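Local coordinates for protein ColD (Escherichia coli, PDB 3GR9) that catalyses, in its native form, the PLP-dependent removal of the C3'-hydroxyl from GDP-4-keto-6-deoxy-D-mannose on the way to L-colitose, at residues N136-P141 and R333-G338; E160-S165 and K173-F178. The protein carries 2 engineered substitutions. One frame throughout, in Å; residues are numbered along the deposited sequence.

In the fold
Contacts 1 and 2 have their centres about 13 Å apart and meet at the ends of two adjacent parallel strands of the large mixed sheet, 129-135 and 157-161. Along the chain, 136-141 comes first, then 160-165 and 173-178, and finally 333-338, so both halves of contact 2 fall between the two halves of contact 1. Segments 136-141 and 160-165 also touch each other: N136 ND2 lies 2.8 Å from N162 OD1 and L138 N lies 2.7 Å from E164 OE1, both probable hydrogen bonds. The loops after the two strands thus join the segment bearing R333, which binds 2-oxoglutarate, to that bearing D161, near the cofactor.

Contact 1 of 2, residues N136-P141 and R333-G338; sequences NLLGNP and RPIVTG. With AKG (2-oxoglutaric acid), chain J.
L137 and V336 meet tip to tip, with L137 CD2 3.6 Å from V336 CG2. Beside them L138 crosses I335 at about a right angle, and its CD1 lies 4.0 Å from I335 CG2. The joint between the loops is purely apolar, and no hydrogen bond spans it.

Within each loop, polar bonds fix its shape. A type I' turn from L137 to N140 and a type II' turn from I335 to G338 are each closed by a backbone hydrogen bond. R333 folds back over its own segment through a bend at chi3 (-88°). Its NE donates to P334 O at 3.1 Å, and NH2 to V336 O at 2.6 Å, the latter carbonyl oxygen lying close to the guanidinium plane. Two of its nitrogens are fixed in this way, and NH1 hydrogen-bonds to O1 of the bound 2-oxoglutarate at 3.3 Å. R252 of the second subunit also binds this ligand.

F242 of the second subunit packs on R333, and F238 of that subunit on P334. Within the chain, L138 and I335 rest on F370 of strand 368-372 and S307 of strand 305-310, which places the two loops against the small antiparallel sheet.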
loop_
_atom_site.group_PDB
_atom_site.type_symbol
_atom_site.label_atom_id
_atom_site.label_comp_id
_atom_site.label_asym_id
_atom_site.label_seq_id
_atom_site.Cartn_x
_atom_site.Cartn_y
_atom_site.Cartn_z
ATOM N N ASN B 136 -5.081 9.352 19.198
ATOM C CA ASN B 136 -5.982 10.469 19.588
ATOM C C ASN B 136 -7.339 10.068 19.076
ATOM O O ASN B 136 -7.570 10.001 17.863
ATOM C CB ASN B 136 -5.502 11.765 18.962
ATOM C CG ASN B 136 -4.103 12.103 19.414
ATOM O OD1 ASN B 136 -3.798 11.947 20.596
ATOM N ND2 ASN B 136 -3.213 12.437 18.473
ATOM N N LEU B 137 -8.178 9.639 20.008
ATOM C CA LEU B 137 -9.472 9.099 19.652
ATOM C C LEU B 137 -10.550 10.146 19.426
ATOM O O LEU B 137 -10.817 10.977 20.306
ATOM C CB LEU B 137 -9.914 8.024 20.663
ATOM C CG LEU B 137 -10.645 6.884 19.982
ATOM C CD1 LEU B 137 -9.726 5.838 19.450
ATOM C CD2 LEU B 137 -11.853 6.276 20.732
ATOM N N LEU B 138 -11.101 10.129 18.212
ATOM C CA LEU B 138 -12.221 10.962 17.812
ATOM C C LEU B 138 -11.982 12.479 17.779
ATOM O O LEU B 138 -12.889 13.262 18.066
ATOM C CB LEU B 138 -13.382 10.627 18.755
ATOM C CG LEU B 138 -13.955 9.206 18.741
ATOM C CD1 LEU B 138 -15.228 9.111 19.566
ATOM C CD2 LEU B 138 -14.182 8.688 17.309
ATOM N N GLY B 139 -10.763 12.901 17.458
ATOM C CA GLY B 139 -10.404 14.338 17.505
ATOM C C GLY B 139 -9.793 14.711 18.891
ATOM O O GLY B 139 -9.066 15.695 19.013
ATOM N N ASN B 140 -10.079 13.898 19.916
ATOM C CA ASN B 140 -9.579 14.121 21.275
ATOM C C ASN B 140 -8.146 13.668 21.457
ATOM O O ASN B 140 -7.820 12.482 21.335
ATOM C CB ASN B 140 -10.445 13.428 22.321
ATOM C CG ASN B 140 -10.524 14.208 23.642
ATOM O OD1 ASN B 140 -10.772 15.422 23.653
ATOM N ND2 ASN B 140 -10.370 13.503 24.759
ATOM N N PRO B 141 -7.312 14.640 21.799
ATOM C CA PRO B 141 -5.881 14.418 22.025
ATOM C C PRO B 141 -5.591 13.747 23.360
ATOM O O PRO B 141 -6.333 13.886 24.338
ATOM C CB PRO B 141 -5.279 15.838 22.014
ATOM C CG PRO B 141 -6.480 16.799 22.223
ATOM C CD PRO B 141 -7.710 16.061 21.743
ATOM N N ARG B 333 -23.282 4.105 14.609
ATOM C CA ARG B 333 -22.353 2.988 14.543
ATOM C C ARG B 333 -21.504 2.815 15.792
ATOM O O ARG B 333 -21.381 3.720 16.586
ATOM C CB ARG B 333 -21.331 3.368 13.425
ATOM C CG ARG B 333 -20.463 4.535 13.839
ATOM C CD ARG B 333 -19.417 4.798 12.762
ATOM N NE ARG B 333 -18.288 3.966 13.093
ATOM C CZ ARG B 333 -17.058 4.074 12.604
ATOM N NH1 ARG B 333 -16.775 4.943 11.637
ATOM N NH2 ARG B 333 -16.127 3.214 13.043
ATOM N N PRO B 334 -20.821 1.672 15.870
ATOM C CA PRO B 334 -19.930 1.359 16.975
ATOM C C PRO B 334 -18.881 2.449 17.082
ATOM O O PRO B 334 -18.442 2.983 16.070
ATOM C CB PRO B 334 -19.218 0.074 16.488
ATOM C CG PRO B 334 -20.220 -0.599 15.680
ATOM C CD PRO B 334 -20.975 0.527 14.957
ATOM N N ILE B 335 -18.450 2.765 18.294
ATOM C CA ILE B 335 -17.411 3.764 18.425
ATOM C C ILE B 335 -16.128 3.156 17.840
ATOM O O ILE B 335 -15.580 2.204 18.387
ATOM C CB ILE B 335 -17.183 4.182 19.889
ATOM C CG1 ILE B 335 -18.500 4.708 20.522
ATOM C CG2 ILE B 335 -16.018 5.184 19.947
ATOM C CD1 ILE B 335 -18.502 4.941 22.080
ATOM N N VAL B 336 -15.618 3.744 16.766
ATOM C CA VAL B 336 -14.406 3.214 16.165
ATOM C C VAL B 336 -14.814 1.784 15.836
ATOM O O VAL B 336 -15.770 1.603 15.064
ATOM C CB VAL B 336 -13.218 3.236 17.158
ATOM C CG1 VAL B 336 -11.922 3.227 16.411
ATOM C CG2 VAL B 336 -13.319 4.447 18.048
ATOM N N THR B 337 -14.164 0.796 16.465
ATOM C CA THR B 337 -14.501 -0.607 16.223
ATOM C C THR B 337 -14.849 -1.316 17.539
ATOM O O THR B 337 -15.015 -2.540 17.565
ATOM C CB THR B 337 -13.336 -1.367 15.487
ATOM O OG1 THR B 337 -12.289 -1.643 16.426
ATOM C CG2 THR B 337 -12.745 -0.537 14.309
ATOM N N GLY B 338 -14.998 -0.551 18.622
ATOM C CA GLY B 338 -15.363 -1.135 19.933
ATOM C C GLY B 338 -14.138 -1.764 20.569
ATOM O O GLY B 338 -13.003 -1.260 20.427
HETATM C C1 AKG J . -13.296 4.117 10.179
HETATM O O1 AKG J . -14.412 3.756 9.701
HETATM O O2 AKG J . -13.127 4.336 11.394
HETATM C C2 AKG J . -12.130 4.274 9.310
HETATM O O5 AKG J . -11.346 5.144 9.540
HETATM C C3 AKG J . -11.964 3.377 8.134
HETATM C C4 AKG J . -11.198 4.152 7.098
HETATM C C5 AKG J . -11.082 3.283 5.894
HETATM O O3 AKG J . -10.146 3.499 5.077
HETATM O O4 AKG J . -12.009 2.312 5.680
#

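Contact 2 of 2, residues E160-S165 and K173-F178; sequences EDNCES and KCAGTF
The type II turn from C174 to T177 docks on the C-terminal end of strand 157-161, where the carboxylate of E160 gathers backbone N-H groups of the turn and of the residues after it. E160 OE1 accepts from G176 N at 3.1 Å, the donor lying 44° above the carboxylate plane. OE1 also takes a hydrogen bond from N136, while OE2 accepts from G179 N; a weak bond from F178 N is doubtful, since OE2 is not securely placed. The E160 chain, extended beyond CG, carries the carboxylate up to these N-H groups.

N162 lies against A175 and G176. With CG anti to its backbone N (chi1 -168°), its amide reaches A175: N162 OD1, the acceptor of N136 ND2, lies 3.8 Å from A175 CB, and N162 CB packs on G176 CA. At the positive phi of G176 (97°) a side chain would run into the carbonyl O of A175, in keeping with glycine here.

D161, between E160 and N162 in the chain, faces the other way: OD2 is close to the pyridine nitrogen of the cofactor on the engineered K190, the place an aspartate takes in fold type I PLP enzymes. Its OD1 accepts from C163 N in an Asx turn.

Within the turn C174 O accepts from T177 OG1 and T177 N, while K173 lays CE 3.9 Å above the centre of the F178 ring.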
loop_
_atom_site.group_PDB
_atom_site.type_symbol
_atom_site.label_atom_id
_atom_site.label_comp_id
_atom_site.label_asym_id
_atom_site.label_seq_id
_atom_site.Cartn_x
_atom_site.Cartn_y
_atom_site.Cartn_z
ATOM N N GLU B 160 2.097 8.581 17.620
ATOM C CA GLU B 160 0.670 8.768 17.685
ATOM C C GLU B 160 -0.051 8.497 16.381
ATOM O O GLU B 160 0.244 9.090 15.357
ATOM C CB GLU B 160 0.307 10.178 18.163
ATOM C CG GLU B 160 1.439 11.029 18.657
ATOM C CD GLU B 160 1.044 12.494 18.729
ATOM O OE1 GLU B 160 -0.170 12.773 18.782
ATOM O OE2 GLU B 160 1.932 13.360 18.723
ATOM N N ASP B 161 -1.017 7.600 16.438
ATOM C CA ASP B 161 -1.867 7.372 15.299
ATOM C C ASP B 161 -2.836 8.535 15.477
ATOM O O ASP B 161 -3.721 8.495 16.328
ATOM C CB ASP B 161 -2.581 6.031 15.401
ATOM C CG ASP B 161 -3.525 5.778 14.244
ATOM O OD1 ASP B 161 -4.096 6.734 13.703
ATOM O OD2 ASP B 161 -3.711 4.606 13.885
ATOM N N ASN B 162 -2.625 9.587 14.702
ATOM C CA ASN B 162 -3.449 10.778 14.785
ATOM C C ASN B 162 -4.423 10.834 13.625
ATOM O O ASN B 162 -4.858 11.901 13.208
ATOM C CB ASN B 162 -2.570 12.022 14.817
ATOM C CG ASN B 162 -3.336 13.267 15.190
ATOM O OD1 ASN B 162 -4.271 13.217 15.980
ATOM N ND2 ASN B 162 -2.945 14.394 14.619
ATOM N N CYS B 163 -4.751 9.661 13.107
ATOM C CA CYS B 163 -5.685 9.540 11.992
ATOM C C CYS B 163 -7.081 10.063 12.133
ATOM O O CYS B 163 -7.647 10.509 11.132
ATOM C CB CYS B 163 -5.657 8.159 11.328
ATOM S SG CYS B 163 -4.157 7.864 10.330
ATOM N N GLU B 164 -7.604 10.039 13.363
ATOM C CA GLU B 164 -8.944 10.556 13.699
ATOM C C GLU B 164 -9.028 11.989 14.225
ATOM O O GLU B 164 -10.118 12.528 14.364
ATOM C CB GLU B 164 -9.511 9.713 14.834
ATOM C CG GLU B 164 -10.107 8.451 14.329
ATOM C CD GLU B 164 -10.934 7.729 15.351
ATOM O OE1 GLU B 164 -10.780 7.997 16.566
ATOM O OE2 GLU B 164 -11.710 6.859 14.900
ATOM N N SER B 165 -7.895 12.545 14.639
ATOM C CA SER B 165 -7.848 13.877 15.227
ATOM C C SER B 165 -7.007 14.943 14.557
ATOM O O SER B 165 -6.382 15.700 15.280
ATOM C CB SER B 165 -7.390 13.805 16.670
ATOM O OG SER B 165 -8.088 12.784 17.331
ATOM N N LYS B 173 -0.347 22.934 20.781
ATOM C CA LYS B 173 0.717 22.218 20.112
ATOM C C LYS B 173 -0.174 21.302 19.298
ATOM O O LYS B 173 -1.258 20.858 19.758
ATOM C CB LYS B 173 1.502 21.441 21.156
ATOM C CG LYS B 173 2.955 21.632 20.981
ATOM C CD LYS B 173 3.330 21.052 19.662
ATOM C CE LYS B 173 4.078 19.758 19.929
ATOM N NZ LYS B 173 4.988 19.395 18.827
ATOM N N CYS B 174 0.211 21.111 18.042
ATOM C CA CYS B 174 -0.631 20.349 17.146
ATOM C C CYS B 174 -0.556 18.879 17.360
ATOM O O CYS B 174 0.538 18.315 17.374
ATOM C CB CYS B 174 -0.304 20.684 15.705
ATOM S SG CYS B 174 -1.496 21.863 15.020
ATOM N N ALA B 175 -1.718 18.243 17.490
ATOM C CA ALA B 175 -1.716 16.795 17.699
ATOM C C ALA B 175 -1.074 16.151 16.477
ATOM O O ALA B 175 -1.193 16.669 15.351
ATOM C CB ALA B 175 -3.115 16.247 17.960
ATOM N N GLY B 176 -0.339 15.071 16.710
ATOM C CA GLY B 176 0.388 14.417 15.625
ATOM C C GLY B 176 1.831 14.939 15.675
ATOM O O GLY B 176 2.773 14.315 15.196
ATOM N N THR B 177 2.014 16.110 16.251
ATOM C CA THR B 177 3.359 16.629 16.312
ATOM C C THR B 177 4.087 16.311 17.621
ATOM O O THR B 177 5.234 16.719 17.825
ATOM C CB THR B 177 3.437 18.093 15.866
ATOM O OG1 THR B 177 3.013 18.965 16.926
ATOM C CG2 THR B 177 2.560 18.291 14.658
ATOM N N PHE B 178 3.449 15.516 18.483
ATOM C CA PHE B 178 4.075 15.102 19.730
ATOM C C PHE B 178 4.941 13.858 19.578
ATOM O O PHE B 178 5.939 13.711 20.282
ATOM C CB PHE B 178 3.052 14.827 20.828
ATOM C CG PHE B 178 2.496 16.068 21.443
ATOM C CD1 PHE B 178 1.457 16.729 20.830
ATOM C CD2 PHE B 178 2.982 16.536 22.644
ATOM C CE1 PHE B 178 0.950 17.862 21.364
ATOM C CE2 PHE B 178 2.457 17.673 23.202
ATOM C CZ PHE B 178 1.452 18.348 22.545
#